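Local structure of lipid binding hydrolase (Escherichia coli, 2IF6) at residues Ser18-Ile23 with Asp30-Gly35; Val38-Lys43 with Val53-Leu58; Tyr45-Val50 with Gln89-Tyr94; Lys118-Gln121 with Gly125-Val128. The protein is probably a hydrolase of the permuted papain-like YaeF/YiiX (C92) family, although its substrate and exact reaction remain unestablished. All blocks are in the same frame, centred on the assembly; numbering follows the deposited sequence. Where two conformers were deposited one is given.

Contact 1 of 4, residues Ser18-Ile23 with Asp30-Gly35; sequences SQSKAI and DYSHTG
Ser32 is the most deeply covered residue of this contact, wedged by its hydroxymethyl group against the first turn of helix 20-27, where Ser20 and Ile23 receive it. Its OG donates a hydrogen bond to Ser20 OG across 2.7 Å. The two hydroxyls belong to a closed circuit with Ser15: the backbone N of Ser15 is bonded to Ser32 OG, and Ser20 OG is bonded in turn to the carbonyl O of the same Ser15. Two buried side-chain oxygens are thus satisfied without charge, and the first turn of the helix is tied to the segment that follows strand 10-13. On Ser20 the hydroxyl extends opposite the main-chain nitrogen (chi1 175°), whereas that of Ser32 sits between its own N and carbonyl carbon (chi1 61°), and the two oxygens meet between the backbones. The nearest CA atoms, those of Ser20 and Ser32, are 5.6 Å apart. Ser32 and His33 together face Gln13 in a classic beta bulge, the irregularity with which strand 33-40 joins strand 10-13 in the antiparallel sheet of the permuted papain-like fold. The strand proper begins at His33, whose NE2 is hydrogen-bonded to Glu48 and whose side chain packs on Cys112, an arrangement consistent with a Cys-His-Glu triad. One helical turn beyond Ser20, the branch methyl CG2 of Ile23 covers the apolar side of Ser32, lying 4.1 Å from Ser32 CB. The same methyl lies 4.2 Å from the carbonyl O of Tyr31, while the Tyr31 ring turns to the aromatic rings of Phe12, Phe169 and Trp181.

Contact 2 of 4, residues Val38-Lys43 with Val53-Leu58; sequences VMRNKK and VKYTPL
Arg40 and Tyr55 both set CG opposite their carbonyl carbons, and a bend at chi3 of Arg40 (80°) lays its guanidinium on the tyrosine ring. The pair bridges two strands of the antiparallel sheet that are not neighbours: strand 43-49 runs between 33-40 and 53-57, and Arg40 stands where the first hairpin turns back through a type I' turn closed by paired backbone bonds between Arg40 and Lys43. Guanidinium and ring are stacked nearly parallel, with planes 19° apart. The stack is offset, for Tyr55 CD2 lies under the centre of the guanidinium, 3.4 Å from Arg40 CZ, whereas NE is displaced toward the rim of the ring. The cation-pi interaction is accordingly off-centre, with Arg40 CZ 4.0 Å from the centroid of the Tyr55 ring. It is the methylene CD of Arg40 that stands over the middle of the face, in a CH-pi contact 4.0 Å from the Tyr55 ring centroid. Tyr45 of the intervening strand gives the arginine a second cation-pi partner. Val38, two residues earlier on the strand, also directs its side chain at this tyrosine. Its contact is purely apolar, with CB 4.3 Å from Tyr55 CE1.

Contact 3 of 4, residues Tyr45-Val50 with Gln89-Tyr94; sequences YVFEAV and QTAKRY
Ala91 sets its methyl over one face of the Phe47 ring, and this is the main grip between the end of helix 81-91 and strand 43-49. The Ala91 CB lies 3.7 Å from the ring centroid and 16° off the normal, a CH-pi contact, somewhat displaced toward the rim so that Phe47 CE1 is its closest carbon at 3.6 Å. The carbonyl of Ala91 comes to the ring as well: its O is 3.2 Å from Phe47 CE1 and 3.4 Å from CZ. That oxygen also accepts the backbone hydrogen bond from Tyr94 N, which draws the chain round toward the same ring. Phe47 reaches the helix with CG opposite the main-chain nitrogen (chi1 170°), extending straight out from the sheet. This is helix-on-sheet packing of the permuted papain-like fold, and the buried phenylalanine touches in addition Val115 and Val119 of helix 112-124, Val53 of the adjacent strand and Leu95. Its neighbour Glu48 directs its side chain to the other surface of the sheet, where OE2 is hydrogen-bonded to Thr56 OG1. Three residues after Ala91, Tyr94 points its CB at the phenylalanine and brings it to the ring edge, near the ring plane, 4.1 Å from Phe47 CZ. Beyond CB, the tyrosine ring leaves Phe47 and packs on Asn122 of helix 112-124 and on Asp107 and Gln110 of the loop that leads into that helix.

Contact 4 of 4, residues Lys118-Gln121 with Gly125-Val128; sequences KVYQ and GMRV
Tyr120 and Met126 run side by side in the same direction, forming a Met-aromatic contact where helix 112-124 ends and the chain doubles back beside its last turns. Gly125, the first residue to leave helical geometry, does so with positive phi (62°), and two weak hydrogen bonds hold the reversal, from Gly125 N to Gln121 O and from Met126 N to Tyr120 O. The Met126 SD stands at the edge of the tyrosine ring, 5.3 Å from its centroid, while a bend at chi3 (34°) turns the terminal methyl CE back to within 4.0 Å of Tyr120 CD2. Val128 crosses the tyrosine instead of following it, and its CG2 meets Tyr120 CD2 obliquely at 3.6 Å. Both methyls approach from the same side of the ring plane; the ring extends inward to strands 10-13 and 70-75, and its OH is hydrogen-bonded to the carbonyl O of Gly8. On the outer side Gln121 lies alongside Arg127, its amide NE2 3.8 Å from Arg127 CG, with amide and guanidinium planes 62° apart. The same NE2 donates to a water at 2.7 Å, which bonds weakly to Gly125 O.

Contact 3 is the hub of the four. Glu48 on its strand meets contact 1 through Glu48 OE1 and His33 NE2, 2.7 Å apart, and contact 2 through Glu48 OE2 and Thr56 OG1, 2.6 Å apart; with Cys112, His33 and Glu48 have the geometry of a charge relay and probably mark the active site. Contacts 2 and 3, with centres 9 Å apart, alternate along the chain and lie on the same sheet. Contact 4 joins on the helical side, where Val119 CG2 lies 3.8 Å from Phe47 CE2. Contacts 1 and 4 fall on opposite sides of the chain's centre and do not touch, their nearest atoms being about 8 Å apart.

Contact 1 of 4, residues Ser18-Ile23 with Asp30-Gly35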
# COMPACT_ATOMS: atom_id res chain seq x y z
N SER A 18 2.96 2.16 -15.35
CA SER A 18 2.21 3.12 -16.19
C SER A 18 0.96 3.69 -15.50
O SER A 18 0.53 4.79 -15.84
CB SER A 18 1.83 2.49 -17.55
OG SER A 18 1.39 1.16 -17.35
N GLN A 19 0.38 2.97 -14.54
CA GLN A 19 -0.75 3.54 -13.80
C GLN A 19 -0.33 4.53 -12.70
O GLN A 19 -1.19 5.14 -12.08
CB GLN A 19 -1.67 2.46 -13.21
CG GLN A 19 -1.08 1.63 -12.10
CD GLN A 19 -0.77 0.20 -12.54
OE1 GLN A 19 0.04 -0.02 -13.45
NE2 GLN A 19 -1.43 -0.77 -11.88
N SER A 20 0.97 4.70 -12.47
CA SER A 20 1.41 5.42 -11.29
C SER A 20 0.91 6.87 -11.24
O SER A 20 0.41 7.33 -10.22
CB SER A 20 2.93 5.36 -11.16
OG SER A 20 3.38 6.15 -10.08
N LYS A 21 1.03 7.56 -12.37
CA LYS A 21 0.58 8.94 -12.48
C LYS A 21 -0.92 9.11 -12.27
O LYS A 21 -1.37 10.00 -11.54
CB LYS A 21 1.05 9.54 -13.82
CG LYS A 21 0.80 11.02 -13.90
CD LYS A 21 1.76 11.78 -12.98
CE LYS A 21 0.97 12.79 -12.17
NZ LYS A 21 1.81 13.96 -11.79
N ALA A 22 -1.72 8.25 -12.89
CA ALA A 22 -3.17 8.28 -12.69
C ALA A 22 -3.54 8.11 -11.22
O ALA A 22 -4.40 8.81 -10.72
CB ALA A 22 -3.83 7.19 -13.54
N ILE A 23 -2.89 7.16 -10.55
CA ILE A 23 -3.11 6.92 -9.13
C ILE A 23 -2.78 8.19 -8.32
O ILE A 23 -3.59 8.64 -7.53
CB ILE A 23 -2.31 5.70 -8.61
CG1 ILE A 23 -2.93 4.39 -9.14
CG2 ILE A 23 -2.34 5.66 -7.09
CD1 ILE A 23 -2.03 3.20 -8.98
N ASP A 30 1.48 11.84 -3.64
CA ASP A 30 2.74 11.38 -4.17
C ASP A 30 2.92 9.85 -4.16
O ASP A 30 3.80 9.35 -4.83
CB ASP A 30 3.88 11.99 -3.35
CG ASP A 30 3.99 13.51 -3.53
OD1 ASP A 30 3.60 14.01 -4.62
OD2 ASP A 30 4.48 14.18 -2.56
N TYR A 31 2.14 9.12 -3.38
CA TYR A 31 2.41 7.70 -3.14
C TYR A 31 1.60 6.87 -4.10
O TYR A 31 0.37 7.00 -4.15
CB TYR A 31 2.06 7.28 -1.69
CG TYR A 31 2.60 8.27 -0.71
CD1 TYR A 31 3.91 8.71 -0.82
CD2 TYR A 31 1.78 8.84 0.27
CE1 TYR A 31 4.42 9.68 0.03
CE2 TYR A 31 2.29 9.81 1.12
CZ TYR A 31 3.61 10.21 0.98
OH TYR A 31 4.15 11.14 1.79
N SER A 32 2.27 6.00 -4.83
CA SER A 32 1.54 5.12 -5.72
C SER A 32 1.83 3.63 -5.50
O SER A 32 1.33 2.78 -6.26
CB SER A 32 1.77 5.57 -7.18
OG SER A 32 3.14 5.49 -7.51
N HIS A 33 2.65 3.32 -4.48
CA HIS A 33 2.83 1.92 -4.07
C HIS A 33 3.14 1.87 -2.59
O HIS A 33 3.71 2.81 -2.06
CB HIS A 33 3.95 1.26 -4.86
CG HIS A 33 4.06 -0.22 -4.63
ND1 HIS A 33 2.96 -1.07 -4.67
CD2 HIS A 33 5.13 -1.01 -4.36
CE1 HIS A 33 3.36 -2.31 -4.44
NE2 HIS A 33 4.67 -2.30 -4.24
N THR A 34 2.72 0.80 -1.91
CA THR A 34 2.98 0.65 -0.46
C THR A 34 3.25 -0.82 -0.15
O THR A 34 2.85 -1.72 -0.91
CB THR A 34 1.81 1.26 0.38
OG1 THR A 34 2.14 1.29 1.77
CG2 THR A 34 0.56 0.47 0.19
N GLY A 35 3.98 -1.07 0.93
CA GLY A 35 4.13 -2.44 1.45
C GLY A 35 4.37 -2.34 2.94
O GLY A 35 4.43 -1.21 3.50

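Contact 2 of 4, residues Val38-Lys43 with Val53-Leu58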
# COMPACT_ATOMS: atom_id res chain seq x y z
N VAL A 38 8.44 -6.74 7.07
CA VAL A 38 8.46 -7.96 7.89
C VAL A 38 9.94 -8.35 8.08
O VAL A 38 10.68 -8.52 7.09
CB VAL A 38 7.65 -9.13 7.28
CG1 VAL A 38 7.79 -10.39 8.15
CG2 VAL A 38 6.19 -8.77 7.19
N MET A 39 10.37 -8.40 9.34
CA MET A 39 11.71 -8.88 9.68
C MET A 39 11.70 -10.40 9.67
O MET A 39 10.95 -11.06 10.40
CB MET A 39 12.20 -8.31 11.02
CG MET A 39 12.04 -6.80 11.15
SD MET A 39 12.74 -5.79 9.80
CE MET A 39 14.45 -6.04 10.10
N ARG A 40 12.49 -10.97 8.77
CA ARG A 40 12.59 -12.43 8.66
C ARG A 40 14.02 -12.81 8.99
O ARG A 40 14.95 -12.34 8.34
CB ARG A 40 12.21 -12.88 7.27
CG ARG A 40 10.82 -12.45 6.81
CD ARG A 40 10.68 -12.75 5.32
NE ARG A 40 10.39 -14.15 5.03
CZ ARG A 40 10.67 -14.74 3.86
NH1 ARG A 40 11.27 -14.07 2.88
NH2 ARG A 40 10.36 -16.00 3.66
N ASN A 41 14.20 -13.59 10.05
CA ASN A 41 15.55 -13.85 10.58
C ASN A 41 16.33 -12.55 10.75
O ASN A 41 17.51 -12.45 10.41
CB ASN A 41 16.31 -14.86 9.69
CG ASN A 41 17.54 -15.46 10.36
OD1 ASN A 41 18.07 -16.47 9.89
ND2 ASN A 41 18.01 -14.85 11.45
N LYS A 42 15.65 -11.52 11.26
CA LYS A 42 16.25 -10.22 11.60
C LYS A 42 16.69 -9.39 10.37
O LYS A 42 17.43 -8.42 10.52
CB LYS A 42 17.43 -10.35 12.59
CG LYS A 42 17.16 -11.20 13.83
CD LYS A 42 16.49 -10.41 14.91
CE LYS A 42 16.04 -11.33 16.05
NZ LYS A 42 15.19 -10.56 16.98
N LYS A 43 16.22 -9.78 9.19
CA LYS A 43 16.55 -9.10 7.97
C LYS A 43 15.27 -8.48 7.44
O LYS A 43 14.23 -9.13 7.47
CB LYS A 43 17.05 -10.11 6.93
CG LYS A 43 18.36 -10.83 7.35
CD LYS A 43 18.62 -11.96 6.36
CE LYS A 43 19.99 -12.58 6.58
NZ LYS A 43 20.23 -12.84 8.03
N VAL A 53 1.25 -11.50 -4.16
CA VAL A 53 1.66 -11.01 -2.83
C VAL A 53 2.90 -11.81 -2.44
O VAL A 53 2.94 -13.05 -2.58
CB VAL A 53 0.55 -11.17 -1.78
CG1 VAL A 53 1.07 -10.74 -0.38
CG2 VAL A 53 -0.78 -10.38 -2.19
N LYS A 54 3.91 -11.12 -1.96
CA LYS A 54 5.25 -11.71 -1.80
C LYS A 54 6.11 -10.86 -0.86
O LYS A 54 5.77 -9.70 -0.55
CB LYS A 54 5.96 -11.76 -3.16
CG LYS A 54 6.40 -10.36 -3.64
CD LYS A 54 6.93 -10.34 -5.07
CE LYS A 54 8.41 -10.65 -5.10
NZ LYS A 54 8.91 -10.82 -6.51
N TYR A 55 7.22 -11.43 -0.44
CA TYR A 55 8.29 -10.71 0.26
C TYR A 55 9.42 -10.31 -0.68
O TYR A 55 9.89 -11.12 -1.49
CB TYR A 55 8.93 -11.59 1.32
CG TYR A 55 8.00 -12.22 2.32
CD1 TYR A 55 7.36 -11.45 3.30
CD2 TYR A 55 7.83 -13.60 2.34
CE1 TYR A 55 6.55 -12.04 4.26
CE2 TYR A 55 7.02 -14.21 3.27
CZ TYR A 55 6.39 -13.43 4.23
OH TYR A 55 5.59 -14.07 5.12
N THR A 56 9.88 -9.08 -0.55
CA THR A 56 10.97 -8.55 -1.34
C THR A 56 12.03 -7.96 -0.42
O THR A 56 11.69 -7.21 0.48
CB THR A 56 10.44 -7.38 -2.22
OG1 THR A 56 9.40 -7.88 -3.07
CG2 THR A 56 11.53 -6.79 -3.06
N PRO A 57 13.33 -8.26 -0.67
CA PRO A 57 14.36 -7.61 0.17
C PRO A 57 14.25 -6.08 0.13
O PRO A 57 14.04 -5.49 -0.91
CB PRO A 57 15.67 -8.10 -0.45
CG PRO A 57 15.35 -9.37 -1.09
CD PRO A 57 13.93 -9.21 -1.62
N LEU A 58 14.35 -5.45 1.29
CA LEU A 58 14.17 -3.99 1.39
C LEU A 58 15.05 -3.17 0.42
O LEU A 58 14.60 -2.22 -0.20
CB LEU A 58 14.39 -3.54 2.84
CG LEU A 58 14.33 -2.04 3.10
CD1 LEU A 58 12.88 -1.51 2.80
CD2 LEU A 58 14.70 -1.75 4.54

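Contact 3 of 4, residues Tyr45-Val50 with Gln89-Tyr94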
# COMPACT_ATOMS: atom_id res chain seq x y z
N TYR A 45 12.44 -7.37 5.02
CA TYR A 45 11.77 -7.63 3.77
C TYR A 45 10.54 -6.73 3.71
O TYR A 45 10.02 -6.34 4.75
CB TYR A 45 11.33 -9.09 3.68
CG TYR A 45 12.51 -10.05 3.49
CD1 TYR A 45 12.70 -10.74 2.29
CD2 TYR A 45 13.43 -10.27 4.53
CE1 TYR A 45 13.77 -11.61 2.11
CE2 TYR A 45 14.54 -11.15 4.36
CZ TYR A 45 14.67 -11.82 3.15
OH TYR A 45 15.73 -12.67 2.96
N VAL A 46 10.08 -6.44 2.50
CA VAL A 46 8.84 -5.70 2.29
C VAL A 46 7.78 -6.68 1.75
O VAL A 46 7.93 -7.24 0.64
CB VAL A 46 9.03 -4.47 1.34
CG1 VAL A 46 7.67 -3.76 1.09
CG2 VAL A 46 10.07 -3.49 1.91
N PHE A 47 6.73 -6.89 2.55
CA PHE A 47 5.56 -7.68 2.15
C PHE A 47 4.70 -6.77 1.28
O PHE A 47 4.27 -5.70 1.76
CB PHE A 47 4.78 -8.02 3.44
CG PHE A 47 3.42 -8.63 3.21
CD1 PHE A 47 3.29 -10.00 2.95
CD2 PHE A 47 2.25 -7.84 3.32
CE1 PHE A 47 2.03 -10.60 2.79
CE2 PHE A 47 0.96 -8.44 3.14
CZ PHE A 47 0.87 -9.83 2.88
N GLU A 48 4.46 -7.16 0.03
CA GLU A 48 3.73 -6.28 -0.91
C GLU A 48 2.90 -7.07 -1.90
O GLU A 48 3.25 -8.20 -2.24
CB GLU A 48 4.73 -5.42 -1.69
CG GLU A 48 5.82 -6.29 -2.39
CD GLU A 48 6.67 -5.51 -3.36
OE1 GLU A 48 6.32 -4.36 -3.71
OE2 GLU A 48 7.69 -6.06 -3.82
N ALA A 49 1.79 -6.48 -2.35
CA ALA A 49 0.93 -7.09 -3.37
C ALA A 49 1.38 -6.52 -4.70
O ALA A 49 1.05 -5.38 -5.02
CB ALA A 49 -0.52 -6.78 -3.11
N VAL A 50 2.17 -7.28 -5.44
CA VAL A 50 2.56 -6.90 -6.81
C VAL A 50 2.29 -7.99 -7.86
O VAL A 50 2.86 -7.96 -8.94
CB VAL A 50 4.04 -6.50 -6.89
CG1 VAL A 50 4.28 -5.19 -6.14
CG2 VAL A 50 4.96 -7.63 -6.37
N GLN A 89 2.20 -13.20 11.08
CA GLN A 89 1.35 -14.40 10.97
C GLN A 89 0.20 -14.23 9.98
O GLN A 89 -0.09 -15.10 9.14
CB GLN A 89 0.74 -14.69 12.35
CG GLN A 89 0.10 -16.06 12.56
CD GLN A 89 -0.29 -16.32 14.03
OE1 GLN A 89 -0.81 -15.44 14.74
NE2 GLN A 89 -0.05 -17.56 14.49
N THR A 90 -0.51 -13.13 10.13
CA THR A 90 -1.62 -12.79 9.25
C THR A 90 -1.16 -12.56 7.83
O THR A 90 -1.82 -12.99 6.90
CB THR A 90 -2.35 -11.54 9.77
OG1 THR A 90 -2.87 -11.83 11.06
CG2 THR A 90 -3.51 -11.15 8.86
N ALA A 91 -0.01 -11.88 7.66
CA ALA A 91 0.49 -11.59 6.32
C ALA A 91 0.61 -12.89 5.52
O ALA A 91 0.38 -12.90 4.31
CB ALA A 91 1.82 -10.89 6.37
N LYS A 92 0.95 -13.98 6.21
CA LYS A 92 1.17 -15.28 5.54
C LYS A 92 -0.05 -15.79 4.79
O LYS A 92 0.09 -16.48 3.81
CB LYS A 92 1.61 -16.34 6.54
CG LYS A 92 3.00 -16.13 7.09
CD LYS A 92 3.37 -17.26 8.06
CE LYS A 92 4.81 -17.06 8.55
NZ LYS A 92 5.23 -18.03 9.63
N ARG A 93 -1.24 -15.43 5.25
CA ARG A 93 -2.49 -15.91 4.67
C ARG A 93 -2.77 -15.33 3.28
O ARG A 93 -3.59 -15.87 2.56
CB ARG A 93 -3.67 -15.60 5.61
CG ARG A 93 -3.48 -16.10 7.06
CD ARG A 93 -4.60 -15.62 8.00
NE ARG A 93 -5.94 -15.85 7.45
CZ ARG A 93 -6.94 -14.97 7.54
NH1 ARG A 93 -6.76 -13.79 8.15
NH2 ARG A 93 -8.13 -15.25 7.00
N TYR A 94 -2.08 -14.25 2.91
CA TYR A 94 -2.31 -13.57 1.62
C TYR A 94 -1.22 -13.86 0.59
O TYR A 94 -1.34 -13.46 -0.58
CB TYR A 94 -2.41 -12.04 1.85
CG TYR A 94 -3.57 -11.65 2.75
CD1 TYR A 94 -4.80 -11.30 2.21
CD2 TYR A 94 -3.43 -11.64 4.13
CE1 TYR A 94 -5.88 -10.94 3.05
CE2 TYR A 94 -4.49 -11.32 4.98
CZ TYR A 94 -5.71 -10.97 4.43
OH TYR A 94 -6.75 -10.64 5.27

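Contact 4 of 4, residues Lys118-Gln121 with Gly125-Val128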
# COMPACT_ATOMS: atom_id res chain seq x y z
N LYS A 118 -5.81 -4.79 5.05
CA LYS A 118 -6.46 -6.04 5.49
C LYS A 118 -5.64 -6.80 6.53
O LYS A 118 -6.20 -7.41 7.47
CB LYS A 118 -6.84 -6.93 4.32
CG LYS A 118 -8.08 -6.45 3.60
CD LYS A 118 -8.36 -7.23 2.35
CE LYS A 118 -9.73 -6.80 1.74
NZ LYS A 118 -10.10 -7.52 0.50
N VAL A 119 -4.32 -6.74 6.42
CA VAL A 119 -3.46 -7.41 7.40
C VAL A 119 -3.59 -6.73 8.78
O VAL A 119 -3.75 -7.40 9.80
CB VAL A 119 -1.99 -7.50 6.92
CG1 VAL A 119 -1.07 -7.88 8.10
CG2 VAL A 119 -1.86 -8.53 5.74
N TYR A 120 -3.57 -5.40 8.82
CA TYR A 120 -3.67 -4.69 10.11
C TYR A 120 -5.02 -4.96 10.75
O TYR A 120 -5.13 -5.11 11.97
CB TYR A 120 -3.46 -3.18 9.93
CG TYR A 120 -2.07 -2.76 10.30
CD1 TYR A 120 -1.02 -2.85 9.38
CD2 TYR A 120 -1.77 -2.33 11.59
CE1 TYR A 120 0.28 -2.47 9.75
CE2 TYR A 120 -0.48 -1.98 11.97
CZ TYR A 120 0.54 -2.04 11.04
OH TYR A 120 1.80 -1.65 11.40
N GLN A 121 -6.04 -5.01 9.91
CA GLN A 121 -7.40 -5.14 10.41
C GLN A 121 -7.54 -6.54 10.97
O GLN A 121 -8.05 -6.72 12.06
CB GLN A 121 -8.41 -4.86 9.29
CG GLN A 121 -9.77 -5.63 9.37
CD GLN A 121 -10.59 -5.31 10.60
OE1 GLN A 121 -11.35 -6.17 11.10
NE2 GLN A 121 -10.47 -4.09 11.10
N GLY A 125 -7.01 -5.77 14.65
CA GLY A 125 -8.30 -5.05 14.64
C GLY A 125 -8.16 -3.55 14.54
O GLY A 125 -9.01 -2.81 15.03
N MET A 126 -7.08 -3.07 13.90
CA MET A 126 -6.89 -1.64 13.64
C MET A 126 -7.33 -1.33 12.22
O MET A 126 -7.01 -2.08 11.30
CB MET A 126 -5.41 -1.24 13.78
CG MET A 126 -4.77 -1.46 15.16
SD MET A 126 -3.01 -0.94 15.26
CE MET A 126 -2.97 0.45 14.16
N ARG A 127 -8.06 -0.23 12.05
CA ARG A 127 -8.38 0.29 10.73
C ARG A 127 -7.38 1.41 10.42
O ARG A 127 -7.46 2.52 10.96
CB ARG A 127 -9.82 0.80 10.69
CG ARG A 127 -10.88 -0.31 10.92
CD ARG A 127 -12.31 0.27 11.03
NE ARG A 127 -12.71 0.99 9.81
CZ ARG A 127 -13.42 0.45 8.81
NH1 ARG A 127 -13.85 -0.81 8.88
NH2 ARG A 127 -13.72 1.20 7.75
N VAL A 128 -6.41 1.09 9.58
CA VAL A 128 -5.32 2.00 9.29
C VAL A 128 -5.62 2.71 7.97
O VAL A 128 -5.03 2.40 6.94
CB VAL A 128 -3.94 1.28 9.27
CG1 VAL A 128 -2.80 2.27 9.04
CG2 VAL A 128 -3.69 0.58 10.64
O HOH W 1 -11.96 -3.42 13.26